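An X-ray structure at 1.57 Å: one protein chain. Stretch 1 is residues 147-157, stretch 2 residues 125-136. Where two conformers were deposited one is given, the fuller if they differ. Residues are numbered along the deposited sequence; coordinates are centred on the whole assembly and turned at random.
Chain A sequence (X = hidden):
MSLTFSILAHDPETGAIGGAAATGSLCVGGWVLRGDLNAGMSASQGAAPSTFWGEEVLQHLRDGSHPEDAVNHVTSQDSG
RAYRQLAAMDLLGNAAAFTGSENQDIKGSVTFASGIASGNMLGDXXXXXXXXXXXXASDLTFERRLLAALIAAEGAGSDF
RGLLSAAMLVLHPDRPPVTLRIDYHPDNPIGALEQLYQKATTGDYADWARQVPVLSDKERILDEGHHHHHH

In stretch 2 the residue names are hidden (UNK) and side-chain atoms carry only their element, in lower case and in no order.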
# COMPACT_ATOMS: atom_id res chain seq x y z
N LEU A 147 -5.50 2.86 -7.39
CA LEU A 147 -5.66 4.30 -7.66
C LEU A 147 -7.11 4.75 -7.51
O LEU A 147 -7.39 5.80 -6.92
CB LEU A 147 -5.11 4.66 -9.04
CG LEU A 147 -3.58 4.64 -9.19
CD1 LEU A 147 -3.15 4.71 -10.67
CD2 LEU A 147 -2.91 5.77 -8.39
N ALA A 148 -8.04 3.95 -8.04
CA ALA A 148 -9.47 4.24 -7.94
C ALA A 148 -9.89 4.38 -6.47
O ALA A 148 -10.68 5.26 -6.11
CB ALA A 148 -10.27 3.16 -8.61
N ALA A 149 -9.34 3.50 -5.63
CA ALA A 149 -9.59 3.54 -4.19
C ALA A 149 -9.14 4.85 -3.55
O ALA A 149 -9.89 5.45 -2.77
CB ALA A 149 -8.95 2.35 -3.49
N LEU A 150 -7.92 5.31 -3.88
CA LEU A 150 -7.43 6.60 -3.35
C LEU A 150 -8.34 7.76 -3.77
O LEU A 150 -8.70 8.62 -2.96
CB LEU A 150 -6.01 6.88 -3.85
CG LEU A 150 -4.89 5.98 -3.34
CD1 LEU A 150 -3.55 6.51 -3.86
CD2 LEU A 150 -4.89 5.90 -1.80
N ILE A 151 -8.69 7.79 -5.05
CA ILE A 151 -9.57 8.83 -5.58
C ILE A 151 -10.95 8.86 -4.89
O ILE A 151 -11.44 9.93 -4.52
CB ILE A 151 -9.68 8.70 -7.12
CG1 ILE A 151 -8.37 9.20 -7.75
CG2 ILE A 151 -10.90 9.45 -7.68
CD1 ILE A 151 -8.10 10.71 -7.59
N ALA A 152 -11.54 7.68 -4.70
CA ALA A 152 -12.85 7.59 -4.02
C ALA A 152 -12.73 8.05 -2.57
O ALA A 152 -13.64 8.69 -2.04
CB ALA A 152 -13.37 6.16 -4.07
N ALA A 153 -11.64 7.68 -1.91
CA ALA A 153 -11.44 8.07 -0.51
C ALA A 153 -11.33 9.58 -0.42
O ALA A 153 -11.91 10.21 0.47
CB ALA A 153 -10.20 7.43 0.04
N GLU A 154 -10.56 10.16 -1.35
CA GLU A 154 -10.39 11.62 -1.40
C GLU A 154 -11.72 12.33 -1.66
O GLU A 154 -12.06 13.30 -0.99
CB GLU A 154 -9.39 12.01 -2.49
CG GLU A 154 -9.14 13.50 -2.55
CD GLU A 154 -8.22 13.86 -3.69
OE1 GLU A 154 -8.37 13.25 -4.77
OE2 GLU A 154 -7.36 14.75 -3.50
N GLY A 155 -12.48 11.81 -2.62
CA GLY A 155 -13.75 12.40 -3.02
C GLY A 155 -14.84 12.33 -1.95
O GLY A 155 -15.80 13.11 -1.98
N ALA A 156 -14.70 11.39 -1.03
CA ALA A 156 -15.69 11.19 0.02
C ALA A 156 -15.52 12.17 1.18
O ALA A 156 -16.39 12.27 2.06
CB ALA A 156 -15.64 9.74 0.52
N GLY A 157 -14.41 12.90 1.19
CA GLY A 157 -14.11 13.86 2.26
C GLY A 157 -14.78 15.21 2.02
O GLY A 157 -15.39 15.42 0.97
N UNK A 125 -17.26 8.29 8.15
CA UNK A 125 -17.13 6.84 7.96
C UNK A 125 -17.01 6.48 6.51
O UNK A 125 -16.22 5.60 6.13
c UNK A 125 -18.35 6.10 8.51
o UNK A 125 -17.27 6.22 10.64
c UNK A 125 -18.27 5.88 10.00
n UNK A 125 -19.33 5.30 10.56
N UNK A 126 -17.78 7.19 5.69
CA UNK A 126 -17.95 6.82 4.30
C UNK A 126 -16.67 6.93 3.49
O UNK A 126 -16.62 6.48 2.35
o UNK A 126 -18.79 9.03 3.83
c UNK A 126 -19.05 7.66 3.66
N UNK A 127 -15.63 7.55 4.07
CA UNK A 127 -14.34 7.63 3.39
C UNK A 127 -13.80 6.21 3.14
O UNK A 127 -13.44 5.87 2.01
c UNK A 127 -11.93 8.42 3.53
c UNK A 127 -13.31 8.53 4.15
c UNK A 127 -13.77 9.99 4.13
N UNK A 128 -13.80 5.38 4.18
CA UNK A 128 -13.29 4.00 4.04
C UNK A 128 -14.27 3.12 3.27
O UNK A 128 -13.85 2.25 2.50
c UNK A 128 -11.62 3.55 7.50
c UNK A 128 -12.93 3.40 5.40
c UNK A 128 -10.51 4.24 5.36
c UNK A 128 -11.84 4.17 6.15
N UNK A 129 -15.56 3.32 3.50
CA UNK A 129 -16.59 2.63 2.72
C UNK A 129 -16.45 2.93 1.23
O UNK A 129 -16.48 2.00 0.41
N UNK A 130 -16.27 4.21 0.89
CA UNK A 130 -16.15 4.61 -0.53
C UNK A 130 -14.87 4.04 -1.13
O UNK A 130 -14.87 3.57 -2.27
c UNK A 130 -16.17 6.14 -0.68
N UNK A 131 -13.79 4.08 -0.35
CA UNK A 131 -12.52 3.50 -0.77
C UNK A 131 -12.68 2.02 -1.13
O UNK A 131 -12.24 1.56 -2.18
se UNK A 131 -8.94 3.59 1.49
c UNK A 131 -11.52 3.64 0.38
c UNK A 131 -7.40 4.13 0.41
c UNK A 131 -10.12 3.24 0.00
N UNK A 132 -13.32 1.27 -0.23
CA UNK A 132 -13.51 -0.17 -0.40
C UNK A 132 -14.41 -0.47 -1.61
O UNK A 132 -14.07 -1.27 -2.50
c UNK A 132 -14.15 -0.76 0.87
o UNK A 132 -13.27 -0.57 1.99
c UNK A 132 -14.44 -2.24 0.70
N UNK A 133 -15.56 0.18 -1.65
CA UNK A 133 -16.49 0.03 -2.78
C UNK A 133 -15.78 0.28 -4.11
O UNK A 133 -15.94 -0.49 -5.05
c UNK A 133 -19.75 2.04 -3.72
o UNK A 133 -20.65 2.04 -4.59
c UNK A 133 -17.67 0.99 -2.63
o UNK A 133 -19.72 2.89 -2.80
c UNK A 133 -18.67 0.95 -3.80
N UNK A 134 -15.00 1.36 -4.19
CA UNK A 134 -14.27 1.67 -5.43
C UNK A 134 -13.29 0.57 -5.82
O UNK A 134 -13.24 0.18 -6.99
c UNK A 134 -13.56 3.01 -5.32
N UNK A 135 -12.53 0.05 -4.85
CA UNK A 135 -11.59 -1.03 -5.14
C UNK A 135 -12.28 -2.30 -5.62
O UNK A 135 -11.90 -2.88 -6.64
c UNK A 135 -10.72 -1.36 -3.93
c UNK A 135 -7.77 -4.29 -4.86
c UNK A 135 -8.46 -2.00 -4.81
c UNK A 135 -7.51 -2.95 -5.12
c UNK A 135 -9.92 -3.73 -3.97
c UNK A 135 -9.68 -2.38 -4.22
c UNK A 135 -8.97 -4.68 -4.28
N UNK A 136 -13.31 -2.73 -4.90
CA UNK A 136 -13.96 -4.00 -5.20
C UNK A 136 -14.81 -3.92 -6.47
O UNK A 136 -14.90 -4.90 -7.21
c UNK A 136 -14.75 -4.58 -4.00
c UNK A 136 -15.89 -3.67 -3.60
c UNK A 136 -13.80 -4.83 -2.82
O HOH W 1 -18.92 10.57 1.88

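Position 125 carries two carbons, the second bearing one oxygen and one nitrogen: a carboxamide one carbon from the backbone, and so Asn125. It stays clear of stretch 1. Position 126 has one carbon and then one oxygen, the hydroxymethyl of Ser126. Its OG lies 2.5 Å from the oxygen of water 1, which in turn donates to Ala156 O at 3.1 Å, so a water spans the open end of the contact.

Position 127 has three carbons, forked at the first. One branch lies 3.5 Å from Ala153 O, and CA sits 3.8 Å from Ala156 CB. The fork at CB without oxygen gives Val127; its CG1 is also 4.0 Å from Ala153 CB and its CG2 is 4.1 Å from Ala156 CB, so the forked side chain packs against both alanines.

Position 128, four carbons forked at the second, is Leu128; its CB points away and it makes no contact. Position 129 has no side-chain atoms and is Gly129, also out of the contact. Position 130 has a single carbon, Ala130. Its CB points toward stretch 1, 3.8 Å from Ala156 CB, and its O lies 3.5 Å from Ala152 CB.

Position 131 is an unbranched run of two carbons, selenium and one carbon, hence selenomethionine, Met131. Its CG packs 3.6 Å from Ala149 O, its CB 4.0 Å from Ala153 CB, and its CE reaches Leu150 CD2 at 3.8 Å. No other residue of the stretch loses more area to the partner.

Position 132 has one carbon carrying an oxygen and a carbon: Thr132, facing away, with OG1 donating to Leu128 O at 2.9 Å within its own helix. Position 133, three carbons ending in two oxygens, is Glu133, outside the contact. Position 134 has one carbon, 3.4 Å from Ala152 CB and 3.7 Å from Ala148 O; it is Ala134. Position 135 has one carbon and a six-carbon ring, Phe135, whose CB meets Ala149 CB at 4.1 Å. Position 136, three carbons forked at the first, is Val136, out of reach.

The design rule is small against small. The helices run nearly antiparallel, at 151°, and their axes approach to 7.5 Å where Ala130 and Ala134 meet Ala148, Ala152 and Ala156 with methyls and backbone; such small side chains leave room for so close a pairing. Alongside this seam, Val127 and Met131 pack against Ala149 and Ala153. No direct hydrogen bond crosses; apolar packing carries the contact.

Stretch 2 (125-136) NSVLGAMTEAFV
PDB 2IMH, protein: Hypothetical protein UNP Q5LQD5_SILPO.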